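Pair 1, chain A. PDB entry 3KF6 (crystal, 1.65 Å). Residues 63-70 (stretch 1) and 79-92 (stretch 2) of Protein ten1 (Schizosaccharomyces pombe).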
# COMPACT_ATOMS: atom_id res chain seq x y z
N HIS A 63 12.86 20.31 6.63
CA HIS A 63 13.45 19.12 7.22
C HIS A 63 12.46 18.08 7.73
O HIS A 63 12.86 17.07 8.31
CB HIS A 63 14.42 19.50 8.34
CG HIS A 63 15.62 20.26 7.87
ND1 HIS A 63 16.46 19.78 6.89
CD2 HIS A 63 16.12 21.46 8.24
CE1 HIS A 63 17.42 20.66 6.67
NE2 HIS A 63 17.24 21.69 7.48
N GLU A 64 11.16 18.30 7.53
CA GLU A 64 10.20 17.30 7.98
C GLU A 64 10.14 16.21 6.91
O GLU A 64 10.45 16.45 5.74
CB GLU A 64 8.82 17.91 8.21
CG GLU A 64 8.01 18.23 6.97
CD GLU A 64 6.57 18.54 7.32
OE1 GLU A 64 5.87 17.62 7.80
OE2 GLU A 64 6.13 19.70 7.15
N TRP A 65 9.76 15.01 7.32
CA TRP A 65 9.70 13.88 6.40
C TRP A 65 8.29 13.63 5.87
O TRP A 65 7.32 13.63 6.62
CB TRP A 65 10.26 12.63 7.08
CG TRP A 65 11.76 12.69 7.26
CD1 TRP A 65 12.44 13.29 8.27
CD2 TRP A 65 12.74 12.15 6.37
NE1 TRP A 65 13.80 13.17 8.07
CE2 TRP A 65 14.01 12.47 6.90
CE3 TRP A 65 12.68 11.44 5.16
CZ2 TRP A 65 15.20 12.10 6.28
CZ3 TRP A 65 13.86 11.06 4.54
CH2 TRP A 65 15.11 11.39 5.10
N LEU A 66 8.21 13.40 4.56
CA LEU A 66 6.94 13.17 3.89
C LEU A 66 6.92 11.90 3.06
O LEU A 66 7.93 11.52 2.47
CB LEU A 66 6.63 14.33 2.94
CG LEU A 66 6.54 15.74 3.52
CD1 LEU A 66 6.34 16.74 2.38
CD2 LEU A 66 5.38 15.81 4.51
N ASN A 67 5.76 11.24 3.03
CA ASN A 67 5.58 10.05 2.19
C ASN A 67 4.93 10.60 0.92
O ASN A 67 3.99 11.39 0.99
CB ASN A 67 4.63 9.03 2.83
CG ASN A 67 5.31 8.15 3.85
OD1 ASN A 67 6.41 7.63 3.61
ND2 ASN A 67 4.67 7.95 4.99
N ILE A 68 5.44 10.18 -0.23
CA ILE A 68 4.95 10.66 -1.51
C ILE A 68 4.54 9.53 -2.44
O ILE A 68 5.23 8.52 -2.53
CB ILE A 68 6.06 11.45 -2.26
CG1 ILE A 68 6.47 12.69 -1.46
CG2 ILE A 68 5.59 11.85 -3.66
CD1 ILE A 68 5.39 13.74 -1.36
N VAL A 69 3.41 9.70 -3.11
CA VAL A 69 2.98 8.77 -4.14
C VAL A 69 2.79 9.68 -5.34
O VAL A 69 2.08 10.68 -5.25
CB VAL A 69 1.64 8.07 -3.83
CG1 VAL A 69 1.21 7.24 -5.06
CG2 VAL A 69 1.78 7.17 -2.63
N GLY A 70 3.46 9.36 -6.44
CA GLY A 70 3.33 10.19 -7.62
C GLY A 70 3.84 9.48 -8.85
O GLY A 70 4.21 8.32 -8.78
N ASP A 79 5.52 14.05 -10.42
CA ASP A 79 4.23 14.72 -10.31
C ASP A 79 3.51 14.05 -9.14
O ASP A 79 3.13 12.88 -9.21
CB ASP A 79 3.41 14.54 -11.59
CG ASP A 79 3.80 15.53 -12.67
OD1 ASP A 79 3.71 16.75 -12.42
OD2 ASP A 79 4.20 15.09 -13.77
N VAL A 80 3.32 14.80 -8.05
CA VAL A 80 2.68 14.26 -6.86
C VAL A 80 1.18 14.01 -6.94
O VAL A 80 0.43 14.85 -7.44
CB VAL A 80 2.96 15.16 -5.63
CG1 VAL A 80 2.32 14.56 -4.39
CG2 VAL A 80 4.46 15.32 -5.44
N LEU A 81 0.76 12.86 -6.42
CA LEU A 81 -0.64 12.47 -6.40
C LEU A 81 -1.16 12.42 -4.96
O LEU A 81 -2.31 12.75 -4.68
CB LEU A 81 -0.82 11.09 -7.04
CG LEU A 81 -0.38 10.96 -8.50
CD1 LEU A 81 -0.50 9.51 -8.94
CD2 LEU A 81 -1.23 11.86 -9.38
N LEU A 82 -0.30 11.98 -4.04
CA LEU A 82 -0.66 11.89 -2.63
C LEU A 82 0.51 12.29 -1.74
O LEU A 82 1.66 11.96 -2.03
CB LEU A 82 -1.07 10.46 -2.27
CG LEU A 82 -2.30 9.84 -2.92
CD1 LEU A 82 -2.37 8.37 -2.53
CD2 LEU A 82 -3.56 10.57 -2.46
N ILE A 83 0.20 13.00 -0.65
CA ILE A 83 1.22 13.42 0.30
C ILE A 83 0.72 13.14 1.72
O ILE A 83 -0.44 13.40 2.04
CB ILE A 83 1.51 14.94 0.22
CG1 ILE A 83 1.81 15.36 -1.21
CG2 ILE A 83 2.69 15.29 1.13
CD1 ILE A 83 1.96 16.86 -1.37
N ARG A 84 1.60 12.60 2.56
CA ARG A 84 1.25 12.32 3.95
C ARG A 84 2.48 12.53 4.80
O ARG A 84 3.59 12.21 4.38
CB ARG A 84 0.76 10.88 4.12
CG ARG A 84 -0.70 10.63 3.72
CD ARG A 84 -1.68 11.28 4.70
NE ARG A 84 -3.06 10.87 4.45
CZ ARG A 84 -3.74 11.15 3.35
NH1 ARG A 84 -3.18 11.85 2.38
NH2 ARG A 84 -5.00 10.74 3.23
N SER A 85 2.30 13.06 6.00
CA SER A 85 3.43 13.26 6.90
C SER A 85 3.90 11.91 7.44
O SER A 85 3.09 11.04 7.75
CB SER A 85 3.01 14.15 8.08
OG SER A 85 3.98 14.10 9.11
N ALA A 86 5.22 11.74 7.54
CA ALA A 86 5.81 10.50 8.06
C ALA A 86 6.48 10.83 9.39
O ALA A 86 7.48 10.22 9.78
CB ALA A 86 6.84 9.95 7.08
N VAL A 87 5.92 11.81 10.10
CA VAL A 87 6.49 12.22 11.38
C VAL A 87 6.65 11.05 12.34
O VAL A 87 5.76 10.21 12.48
CB VAL A 87 5.64 13.32 12.04
CG1 VAL A 87 4.26 12.78 12.38
CG2 VAL A 87 6.34 13.85 13.28
N GLY A 88 7.81 11.01 13.00
CA GLY A 88 8.07 9.95 13.97
C GLY A 88 8.48 8.61 13.39
O GLY A 88 8.71 7.66 14.14
N ILE A 89 8.58 8.52 12.07
CA ILE A 89 8.95 7.24 11.48
C ILE A 89 10.37 6.86 11.85
O ILE A 89 11.26 7.71 11.98
CB ILE A 89 8.81 7.26 9.94
CG1 ILE A 89 8.90 5.83 9.40
CG2 ILE A 89 9.90 8.12 9.32
CD1 ILE A 89 8.41 5.68 7.98
N ASN A 90 10.57 5.56 12.05
CA ASN A 90 11.87 5.00 12.38
C ASN A 90 12.57 4.81 11.03
O ASN A 90 12.37 3.79 10.36
CB ASN A 90 11.68 3.64 13.07
CG ASN A 90 12.98 3.03 13.54
OD1 ASN A 90 13.97 3.03 12.82
ND2 ASN A 90 12.97 2.48 14.75
N LEU A 91 13.37 5.79 10.61
CA LEU A 91 14.05 5.72 9.33
C LEU A 91 14.87 4.46 9.10
O LEU A 91 14.80 3.85 8.04
CB LEU A 91 14.93 6.96 9.11
CG LEU A 91 14.20 8.24 8.70
CD1 LEU A 91 15.20 9.38 8.55
CD2 LEU A 91 13.47 8.00 7.38
N PRO A 92 15.67 4.04 10.10
CA PRO A 92 16.47 2.83 9.90
C PRO A 92 15.64 1.59 9.61
O PRO A 92 16.00 0.79 8.74
CB PRO A 92 17.25 2.72 11.21
CG PRO A 92 17.41 4.15 11.63
CD PRO A 92 16.03 4.71 11.37
O HOH W 1 6.27 15.22 8.57
O HOH W 2 2.65 8.69 6.53

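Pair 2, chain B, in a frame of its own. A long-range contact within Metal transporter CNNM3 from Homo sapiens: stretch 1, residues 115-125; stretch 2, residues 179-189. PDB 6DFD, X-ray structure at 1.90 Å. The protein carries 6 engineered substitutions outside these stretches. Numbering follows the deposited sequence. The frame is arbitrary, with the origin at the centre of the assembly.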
# COMPACT_ATOMS: atom_id res chain seq x y z
N LEU B 115 -1.53 8.23 -12.03
CA LEU B 115 -0.54 8.56 -13.05
C LEU B 115 0.59 9.37 -12.46
O LEU B 115 1.76 9.18 -12.82
CB LEU B 115 -1.19 9.35 -14.19
CG LEU B 115 -1.58 8.70 -15.52
CD1 LEU B 115 -1.65 7.20 -15.48
CD2 LEU B 115 -2.87 9.31 -15.99
N GLN B 116 0.26 10.27 -11.54
CA GLN B 116 1.26 11.11 -10.92
C GLN B 116 0.76 11.51 -9.54
O GLN B 116 -0.42 11.83 -9.38
CB GLN B 116 1.53 12.37 -11.77
CG GLN B 116 2.63 13.26 -11.24
CD GLN B 116 2.81 14.52 -12.08
OE1 GLN B 116 2.51 14.54 -13.27
NE2 GLN B 116 3.32 15.57 -11.45
N GLY B 117 1.63 11.46 -8.55
CA GLY B 117 1.30 11.94 -7.22
C GLY B 117 1.48 10.87 -6.17
O GLY B 117 1.93 9.76 -6.43
N ARG B 118 1.10 11.24 -4.94
CA ARG B 118 1.38 10.44 -3.75
C ARG B 118 0.14 10.31 -2.90
O ARG B 118 -0.60 11.28 -2.69
CB ARG B 118 2.51 11.08 -2.92
CG ARG B 118 3.69 11.53 -3.73
CD ARG B 118 4.49 10.34 -4.24
NE ARG B 118 5.16 9.64 -3.15
CZ ARG B 118 6.03 8.66 -3.31
NH1 ARG B 118 6.35 8.23 -4.53
NH2 ARG B 118 6.60 8.10 -2.25
N VAL B 119 -0.08 9.10 -2.37
CA VAL B 119 -1.22 8.83 -1.51
C VAL B 119 -0.75 8.06 -0.28
O VAL B 119 0.28 7.36 -0.30
CB VAL B 119 -2.32 8.03 -2.24
CG1 VAL B 119 -2.93 8.85 -3.36
CG2 VAL B 119 -1.78 6.71 -2.76
N GLU B 120 -1.50 8.19 0.79
CA GLU B 120 -1.35 7.35 1.97
C GLU B 120 -2.48 6.34 1.97
O GLU B 120 -3.65 6.70 1.76
CB GLU B 120 -1.38 8.17 3.26
CG GLU B 120 -1.28 7.31 4.53
CD GLU B 120 -1.25 8.15 5.80
OE1 GLU B 120 -0.15 8.56 6.22
OE2 GLU B 120 -2.34 8.40 6.37
N VAL B 121 -2.13 5.09 2.21
CA VAL B 121 -3.06 3.98 2.26
C VAL B 121 -3.04 3.44 3.67
O VAL B 121 -1.96 3.18 4.22
CB VAL B 121 -2.69 2.88 1.25
CG1 VAL B 121 -3.76 1.81 1.23
CG2 VAL B 121 -2.46 3.45 -0.13
N GLU B 122 -4.22 3.25 4.26
CA GLU B 122 -4.34 2.50 5.50
C GLU B 122 -5.26 1.31 5.22
O GLU B 122 -6.38 1.50 4.75
CB GLU B 122 -4.87 3.38 6.64
CG GLU B 122 -6.30 3.82 6.50
CD GLU B 122 -7.24 2.97 7.33
OE1 GLU B 122 -7.98 2.16 6.74
OE2 GLU B 122 -7.22 3.11 8.57
N ILE B 123 -4.77 0.10 5.49
CA ILE B 123 -5.35 -1.08 4.87
C ILE B 123 -5.30 -2.27 5.82
O ILE B 123 -4.39 -2.40 6.65
CB ILE B 123 -4.64 -1.41 3.54
CG1 ILE B 123 -5.32 -2.59 2.85
CG2 ILE B 123 -3.17 -1.69 3.78
CD1 ILE B 123 -5.13 -2.60 1.36
N GLY B 124 -6.30 -3.14 5.69
CA GLY B 124 -6.33 -4.40 6.41
C GLY B 124 -6.93 -4.24 7.80
O GLY B 124 -7.31 -3.15 8.24
N LYS B 125 -7.02 -5.37 8.50
CA LYS B 125 -7.60 -5.38 9.84
C LYS B 125 -6.76 -4.58 10.83
O LYS B 125 -7.29 -4.07 11.82
CB LYS B 125 -7.77 -6.81 10.34
CG LYS B 125 -8.84 -7.62 9.62
CD LYS B 125 -8.23 -8.48 8.52
CE LYS B 125 -9.26 -8.95 7.50
NZ LYS B 125 -8.63 -9.20 6.18
N PRO B 179 -14.45 -1.09 0.34
CA PRO B 179 -13.05 -1.47 0.50
C PRO B 179 -12.67 -1.56 1.97
O PRO B 179 -13.30 -0.96 2.84
CB PRO B 179 -12.30 -0.34 -0.21
CG PRO B 179 -13.18 0.86 0.01
CD PRO B 179 -14.61 0.35 0.10
N ASP B 180 -11.63 -2.35 2.24
CA ASP B 180 -11.02 -2.40 3.57
C ASP B 180 -9.77 -1.53 3.62
O ASP B 180 -8.76 -1.89 4.24
CB ASP B 180 -10.70 -3.84 3.96
CG ASP B 180 -9.62 -4.45 3.10
OD1 ASP B 180 -9.27 -3.85 2.06
OD2 ASP B 180 -9.11 -5.53 3.46
N TYR B 181 -9.81 -0.39 2.94
CA TYR B 181 -8.70 0.54 2.95
C TYR B 181 -9.22 1.95 2.76
O TYR B 181 -10.30 2.17 2.21
CB TYR B 181 -7.66 0.22 1.87
CG TYR B 181 -8.22 -0.13 0.51
CD1 TYR B 181 -8.46 -1.46 0.16
CD2 TYR B 181 -8.48 0.85 -0.44
CE1 TYR B 181 -8.97 -1.79 -1.09
CE2 TYR B 181 -8.98 0.53 -1.69
CZ TYR B 181 -9.22 -0.79 -2.01
OH TYR B 181 -9.71 -1.12 -3.26
N THR B 182 -8.43 2.90 3.24
CA THR B 182 -8.64 4.31 2.96
C THR B 182 -7.42 4.81 2.20
O THR B 182 -6.29 4.42 2.51
CB THR B 182 -8.83 5.11 4.27
OG1 THR B 182 -9.87 4.51 5.04
CG2 THR B 182 -9.19 6.55 3.99
N VAL B 183 -7.67 5.64 1.19
CA VAL B 183 -6.61 6.18 0.35
C VAL B 183 -6.78 7.69 0.28
O VAL B 183 -7.83 8.17 -0.15
CB VAL B 183 -6.63 5.57 -1.07
CG1 VAL B 183 -5.53 6.19 -1.93
CG2 VAL B 183 -6.46 4.06 -0.99
N ARG B 184 -5.75 8.42 0.69
CA ARG B 184 -5.83 9.87 0.78
C ARG B 184 -4.68 10.50 0.01
O ARG B 184 -3.52 10.12 0.19
CB ARG B 184 -5.79 10.33 2.25
CG ARG B 184 -5.88 11.84 2.42
CD ARG B 184 -5.88 12.24 3.89
NE ARG B 184 -4.73 11.70 4.61
CZ ARG B 184 -3.57 12.32 4.78
NH1 ARG B 184 -3.37 13.54 4.29
NH2 ARG B 184 -2.61 11.72 5.45
N ALA B 185 -5.00 11.52 -0.78
CA ALA B 185 -3.97 12.27 -1.48
C ALA B 185 -3.03 12.95 -0.49
O ALA B 185 -3.47 13.52 0.51
CB ALA B 185 -4.60 13.33 -2.37
N LEU B 186 -1.74 12.90 -0.80
CA LEU B 186 -0.71 13.67 -0.12
C LEU B 186 -0.14 14.77 -1.00
O LEU B 186 0.73 15.53 -0.55
CB LEU B 186 0.42 12.75 0.34
CG LEU B 186 0.03 11.58 1.23
CD1 LEU B 186 1.28 10.74 1.52
CD2 LEU B 186 -0.63 12.06 2.52
N SER B 187 -0.62 14.90 -2.24
CA SER B 187 -0.12 15.84 -3.23
C SER B 187 -1.20 15.97 -4.28
O SER B 187 -2.17 15.21 -4.29
CB SER B 187 1.18 15.35 -3.86
OG SER B 187 0.93 14.23 -4.71
N ASP B 188 -1.03 16.93 -5.20
CA ASP B 188 -1.86 16.92 -6.39
C ASP B 188 -1.75 15.55 -7.04
O ASP B 188 -0.67 14.97 -7.10
CB ASP B 188 -1.42 17.97 -7.40
CG ASP B 188 -1.68 19.39 -6.94
OD1 ASP B 188 -2.50 19.61 -6.02
OD2 ASP B 188 -1.06 20.28 -7.55
N LEU B 189 -2.88 15.02 -7.51
CA LEU B 189 -2.89 13.73 -8.18
C LEU B 189 -3.38 13.88 -9.61
O LEU B 189 -4.33 14.63 -9.87
CB LEU B 189 -3.81 12.71 -7.48
CG LEU B 189 -3.60 12.43 -5.99
CD1 LEU B 189 -4.59 11.37 -5.53
CD2 LEU B 189 -2.17 12.00 -5.71
O HOH W 3 -5.36 9.06 5.55

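Both pairs are two-stranded antiparallel ladders. The N-to-C directions of strands 65-70 and 82-85 in pair 1 make an angle of 156°, those of 119-123 and 181-185 in pair 2 make 164°, and the axes approach to 4.6 and 4.5 Å. Superposing N, CA and C of 14 central residues gives an RMSD of 0.7 Å. Matching positions carry the same backbone hydrogen bonds. Asn67(A) N to Arg84(A) O (2.7 Å) corresponds to Glu120(B) N to Arg184(B) O (2.9 Å), and Ala86(A) N to Trp65(A) O (3.0 Å) corresponds to Leu186(B) N to Arg118(B) O (2.7 Å).

The ladders part at one end. In pair 1 a bulge shifts the register by one, so that Val69(A) O accepts from both Leu82(A) N (3.0 Å) and Leu81(A) N (2.8 Å). Gly70(A) then pairs with Val80(A), and an ideal CB on this glycine would lie 2.4 Å from Asp79(A) O, a clash. Its match, Ile123(B), sits in a regular bridge with Tyr181(B), with CD1 of Ile123(B) 3.7 Å from CD1 of Tyr181(B); the ladder runs on to Gly124(B) N and Asp180(B) O (3.1 Å).

On the face bearing Ile68(A) and Ile83(A), matched by Val121(B) and Val183(B), both pairs pack aliphatic groups. Ile68(A) CD1 meets Ile83(A) CG1 at 3.9 Å; the shorter Val121(B) CG2 lies 4.1 Å from Val183(B) CG2, and Val119(B) CB adds a contact to Val183(B) CG1 at 3.7 Å.

The other face differs in chemistry. Val69(A) and Leu82(A) make an apolar pair, CB to CB 3.9 Å, where Glu122(B) and Thr182(B) have a weak hydrogen bond from Thr182(B) OG1 to Glu122(B) OE1 (3.5 Å). At the next cross-strand pair, Glu120(B) OE2 and Arg184(B) NH2 form a salt bridge at 3.5 Å, its hydrogen bond weak, while water 3 links Glu120(B) OE2 with Arg184(B) NE. Arg84(A) shares the CA position of Arg184(B), but their side-chain centres are 5.0 Å apart: its end leads away, and NH1 of Arg84(A) bonds O of Ile83(A) (3.2 Å). Asn67(A) ND2 instead reaches Ser85(A) O through water 2.

At the far end, Trp65(A) offers a ring face to Leu91(A), whose CD1 lies 3.9 Å from the six-membered ring centroid, 27° off the normal. The matched Arg118(B) uses its backbone, donating from N to Ser187(B) OG (3.0 Å).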